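Local structure of putative DNA ligase-like protein Rv0938/MT0965 (Mycobacterium tuberculosis, 2IRU) at residues A40-R54 with Y93-I105. The protein probably repairs DNA double-strand breaks together with Ku by non-homologous end joining, this chain being its polymerase domain, of the archaeo-eukaryotic primase type. Sequence-based numbering, arbitrary orientation.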
# COMPACT_ATOMS: atom_id res chain seq x y z
N ALA A 40 12.93 -5.85 2.38
CA ALA A 40 12.32 -6.26 3.65
C ALA A 40 12.51 -5.22 4.76
O ALA A 40 11.55 -4.86 5.46
CB ALA A 40 12.84 -7.66 4.13
N GLU A 41 13.75 -4.76 4.94
CA GLU A 41 14.07 -3.91 6.09
C GLU A 41 13.20 -2.66 6.07
O GLU A 41 12.67 -2.28 7.12
CB GLU A 41 15.54 -3.51 6.07
CG GLU A 41 16.00 -2.72 7.34
CD GLU A 41 17.40 -2.08 7.19
OE1 GLU A 41 18.13 -2.43 6.22
OE2 GLU A 41 17.77 -1.25 8.06
N VAL A 42 13.08 -2.04 4.90
CA VAL A 42 12.31 -0.79 4.78
C VAL A 42 10.81 -1.04 4.65
O VAL A 42 9.99 -0.17 5.08
CB VAL A 42 12.82 0.13 3.63
CG1 VAL A 42 14.27 0.51 3.87
CG2 VAL A 42 12.62 -0.51 2.22
N MET A 43 10.44 -2.19 4.08
CA MET A 43 9.02 -2.51 3.87
C MET A 43 8.29 -2.94 5.16
O MET A 43 7.12 -2.60 5.36
CB MET A 43 8.84 -3.60 2.79
CG MET A 43 7.40 -3.76 2.37
SD MET A 43 7.23 -4.96 1.04
CE MET A 43 5.45 -4.91 0.75
N LEU A 44 8.98 -3.68 6.01
CA LEU A 44 8.28 -4.36 7.12
C LEU A 44 7.57 -3.40 8.09
O LEU A 44 6.42 -3.68 8.52
CB LEU A 44 9.21 -5.31 7.84
CG LEU A 44 9.47 -6.58 7.03
CD1 LEU A 44 10.58 -7.28 7.79
CD2 LEU A 44 8.25 -7.45 6.89
N GLY A 45 8.18 -2.23 8.36
CA GLY A 45 7.65 -1.29 9.37
C GLY A 45 6.27 -0.79 8.97
O GLY A 45 5.45 -0.42 9.81
N HIS A 46 6.01 -0.77 7.66
CA HIS A 46 4.74 -0.21 7.15
C HIS A 46 3.61 -1.21 6.94
O HIS A 46 2.45 -0.81 6.65
CB HIS A 46 4.99 0.63 5.89
CG HIS A 46 6.22 1.47 6.01
ND1 HIS A 46 6.33 2.53 6.89
CD2 HIS A 46 7.43 1.35 5.41
CE1 HIS A 46 7.55 3.04 6.80
NE2 HIS A 46 8.23 2.33 5.92
N ILE A 47 3.95 -2.50 7.11
CA ILE A 47 2.98 -3.58 7.08
C ILE A 47 2.89 -4.35 8.41
O ILE A 47 1.94 -5.10 8.60
CB ILE A 47 3.18 -4.52 5.87
CG1 ILE A 47 4.53 -5.25 5.97
CG2 ILE A 47 3.21 -3.68 4.58
CD1 ILE A 47 4.78 -6.26 4.76
N ALA A 48 3.85 -4.12 9.31
CA ALA A 48 3.79 -4.72 10.67
C ALA A 48 2.43 -4.48 11.32
O ALA A 48 1.87 -3.37 11.27
CB ALA A 48 4.88 -4.13 11.55
N GLY A 49 1.92 -5.51 11.99
CA GLY A 49 0.69 -5.39 12.75
C GLY A 49 -0.58 -5.31 11.91
O GLY A 49 -1.67 -5.19 12.46
N ARG A 50 -0.44 -5.39 10.57
CA ARG A 50 -1.61 -5.23 9.69
C ARG A 50 -1.99 -6.55 9.03
O ARG A 50 -1.09 -7.33 8.67
CB ARG A 50 -1.29 -4.21 8.60
CG ARG A 50 -0.89 -2.88 9.22
CD ARG A 50 -0.58 -1.77 8.17
NE ARG A 50 0.13 -0.74 8.91
CZ ARG A 50 -0.44 0.26 9.60
NH1 ARG A 50 -1.77 0.47 9.54
NH2 ARG A 50 0.32 1.08 10.31
N PRO A 51 -3.31 -6.80 8.82
CA PRO A 51 -3.72 -7.98 8.05
C PRO A 51 -3.27 -7.80 6.61
O PRO A 51 -3.58 -6.78 5.99
CB PRO A 51 -5.25 -7.97 8.13
CG PRO A 51 -5.64 -6.45 8.37
CD PRO A 51 -4.46 -5.93 9.19
N ALA A 52 -2.56 -8.79 6.08
CA ALA A 52 -2.02 -8.71 4.71
C ALA A 52 -2.93 -9.43 3.72
O ALA A 52 -3.04 -10.67 3.76
CB ALA A 52 -0.62 -9.31 4.64
N THR A 53 -3.57 -8.64 2.86
CA THR A 53 -4.28 -9.19 1.67
C THR A 53 -3.27 -9.42 0.55
O THR A 53 -2.48 -8.54 0.28
CB THR A 53 -5.42 -8.24 1.23
OG1 THR A 53 -6.42 -8.25 2.24
CG2 THR A 53 -6.05 -8.68 -0.09
N ARG A 54 -3.30 -10.61 -0.06
CA ARG A 54 -2.40 -10.92 -1.21
C ARG A 54 -3.16 -10.82 -2.52
O ARG A 54 -4.34 -11.14 -2.55
CB ARG A 54 -1.84 -12.37 -1.09
CG ARG A 54 -0.79 -12.57 0.04
CD ARG A 54 -1.42 -12.66 1.42
NE ARG A 54 -2.09 -13.96 1.54
CZ ARG A 54 -3.18 -14.22 2.25
NH1 ARG A 54 -3.78 -13.28 3.00
NH2 ARG A 54 -3.65 -15.49 2.25
N TYR A 93 -6.23 -13.46 8.87
CA TYR A 93 -5.21 -13.03 7.91
C TYR A 93 -3.79 -13.31 8.39
O TYR A 93 -3.57 -13.30 9.60
CB TYR A 93 -5.27 -11.52 7.76
CG TYR A 93 -6.47 -10.94 7.07
CD1 TYR A 93 -6.37 -10.54 5.73
CD2 TYR A 93 -7.66 -10.70 7.79
CE1 TYR A 93 -7.45 -9.93 5.09
CE2 TYR A 93 -8.75 -10.10 7.15
CZ TYR A 93 -8.62 -9.73 5.81
OH TYR A 93 -9.69 -9.11 5.18
N PRO A 94 -2.81 -13.43 7.45
CA PRO A 94 -1.40 -13.45 7.87
C PRO A 94 -1.02 -12.01 8.23
O PRO A 94 -1.63 -11.07 7.72
CB PRO A 94 -0.63 -13.86 6.61
CG PRO A 94 -1.55 -13.45 5.44
CD PRO A 94 -2.97 -13.41 5.98
N ILE A 95 -0.08 -11.85 9.13
CA ILE A 95 0.56 -10.54 9.38
C ILE A 95 2.01 -10.79 8.97
O ILE A 95 2.66 -11.67 9.49
CB ILE A 95 0.48 -10.16 10.87
CG1 ILE A 95 -0.99 -9.98 11.33
CG2 ILE A 95 1.38 -8.90 11.17
CD1 ILE A 95 -1.13 -10.03 12.82
N ILE A 96 2.51 -10.01 8.02
CA ILE A 96 3.88 -10.19 7.54
C ILE A 96 4.76 -9.27 8.36
O ILE A 96 4.55 -8.06 8.35
CB ILE A 96 3.96 -9.86 6.03
CG1 ILE A 96 2.97 -10.76 5.25
CG2 ILE A 96 5.39 -9.94 5.54
CD1 ILE A 96 3.22 -12.27 5.33
N ASP A 97 5.69 -9.87 9.10
CA ASP A 97 6.46 -9.13 10.12
C ASP A 97 7.90 -9.61 10.21
O ASP A 97 8.61 -9.28 11.17
CB ASP A 97 5.75 -9.18 11.49
CG ASP A 97 5.48 -10.60 11.98
OD1 ASP A 97 6.02 -11.59 11.40
OD2 ASP A 97 4.71 -10.75 12.99
N SER A 98 8.33 -10.35 9.18
CA SER A 98 9.72 -10.82 9.09
C SER A 98 10.11 -10.92 7.62
O SER A 98 9.25 -11.04 6.72
CB SER A 98 9.88 -12.19 9.73
OG SER A 98 9.22 -13.20 8.95
N ALA A 99 11.42 -10.88 7.39
CA ALA A 99 11.94 -11.06 6.03
C ALA A 99 11.48 -12.40 5.42
O ALA A 99 11.09 -12.47 4.23
CB ALA A 99 13.48 -10.94 6.04
N THR A 100 11.47 -13.44 6.24
CA THR A 100 11.07 -14.75 5.73
C THR A 100 9.59 -14.76 5.31
O THR A 100 9.21 -15.45 4.35
CB THR A 100 11.41 -15.88 6.70
OG1 THR A 100 12.80 -15.79 7.04
CG2 THR A 100 11.20 -17.20 6.02
N GLY A 101 8.76 -13.94 5.98
CA GLY A 101 7.38 -13.78 5.58
C GLY A 101 7.29 -13.21 4.17
O GLY A 101 6.47 -13.62 3.35
N LEU A 102 8.14 -12.21 3.88
CA LEU A 102 8.16 -11.65 2.53
C LEU A 102 8.73 -12.66 1.51
O LEU A 102 8.32 -12.65 0.35
CB LEU A 102 8.94 -10.34 2.49
CG LEU A 102 8.19 -9.16 3.09
CD1 LEU A 102 9.09 -7.98 3.36
CD2 LEU A 102 6.99 -8.74 2.23
N ALA A 103 9.67 -13.49 1.94
CA ALA A 103 10.10 -14.62 1.09
C ALA A 103 8.90 -15.53 0.73
O ALA A 103 8.78 -16.02 -0.41
CB ALA A 103 11.22 -15.39 1.74
N TRP A 104 8.02 -15.79 1.71
CA TRP A 104 6.78 -16.57 1.47
C TRP A 104 5.88 -15.82 0.47
O TRP A 104 5.37 -16.40 -0.49
CB TRP A 104 6.04 -16.80 2.80
CG TRP A 104 4.74 -17.49 2.62
CD1 TRP A 104 4.54 -18.80 2.23
CD2 TRP A 104 3.45 -16.89 2.70
NE1 TRP A 104 3.19 -19.06 2.13
CE2 TRP A 104 2.50 -17.91 2.43
CE3 TRP A 104 2.99 -15.60 3.04
CZ2 TRP A 104 1.11 -17.66 2.45
CZ3 TRP A 104 1.64 -15.34 3.07
CH2 TRP A 104 0.69 -16.38 2.79
N ILE A 105 5.73 -14.51 0.65
CA ILE A 105 4.96 -13.70 -0.30
C ILE A 105 5.51 -13.91 -1.74
O ILE A 105 4.75 -14.16 -2.68
CB ILE A 105 5.04 -12.24 0.12
CG1 ILE A 105 4.10 -12.00 1.33
CG2 ILE A 105 4.73 -11.30 -1.07
CD1 ILE A 105 2.61 -12.18 1.02
O HOH W 1 1.20 -7.62 7.26
O HOH W 2 3.53 -7.48 13.43
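Helices 40-47 and 99-105 cross at 92°, with axes 10.1 Å apart at closest approach, and Ala-40 and Ala-99 touch through their CB atoms. Farther along, Ala-52 N donates to Pro-94 O (3.0 Å), the one direct hydrogen bond between the segments. A water donates to Ile-47 O and Arg-50 O and accepts from Ile-96 N, so it ties the type II beta turn 47-50 to segment 93-105.

Leu-102 is a knob in a hole formed by Ala-40, Met-43, Leu-44 and Ile-47. Its CD1 meets Leu-44 CD2 at 3.7 Å, and its CD2 faces Met-43 SD. Ile-47 holds CG1 between its backbone N and carbonyl carbon (chi1 65°), and CD1 reaches Ile-96 CG2 at 3.8 Å. Pro-51 CB lies over one face of the Tyr-93 ring in a CH-pi contact, 3.7 Å from the ring centroid. Thr-53 adjoins His-114, a probable substrate-binding residue.

Arg-54 bends at chi2 and chi3. Its NH1 donates to Ala-52 O (2.8 Å) within the guanidinium plane, while Pro-94 CG lies over one face, toward its rim. Lys-69 O and Gln-70 O also accept from this group. Backbone carbonyls thus hold the group's rotation and give NH1 and NH2 acceptors, which probably helps to stabilise the buried charge beside an apolar core.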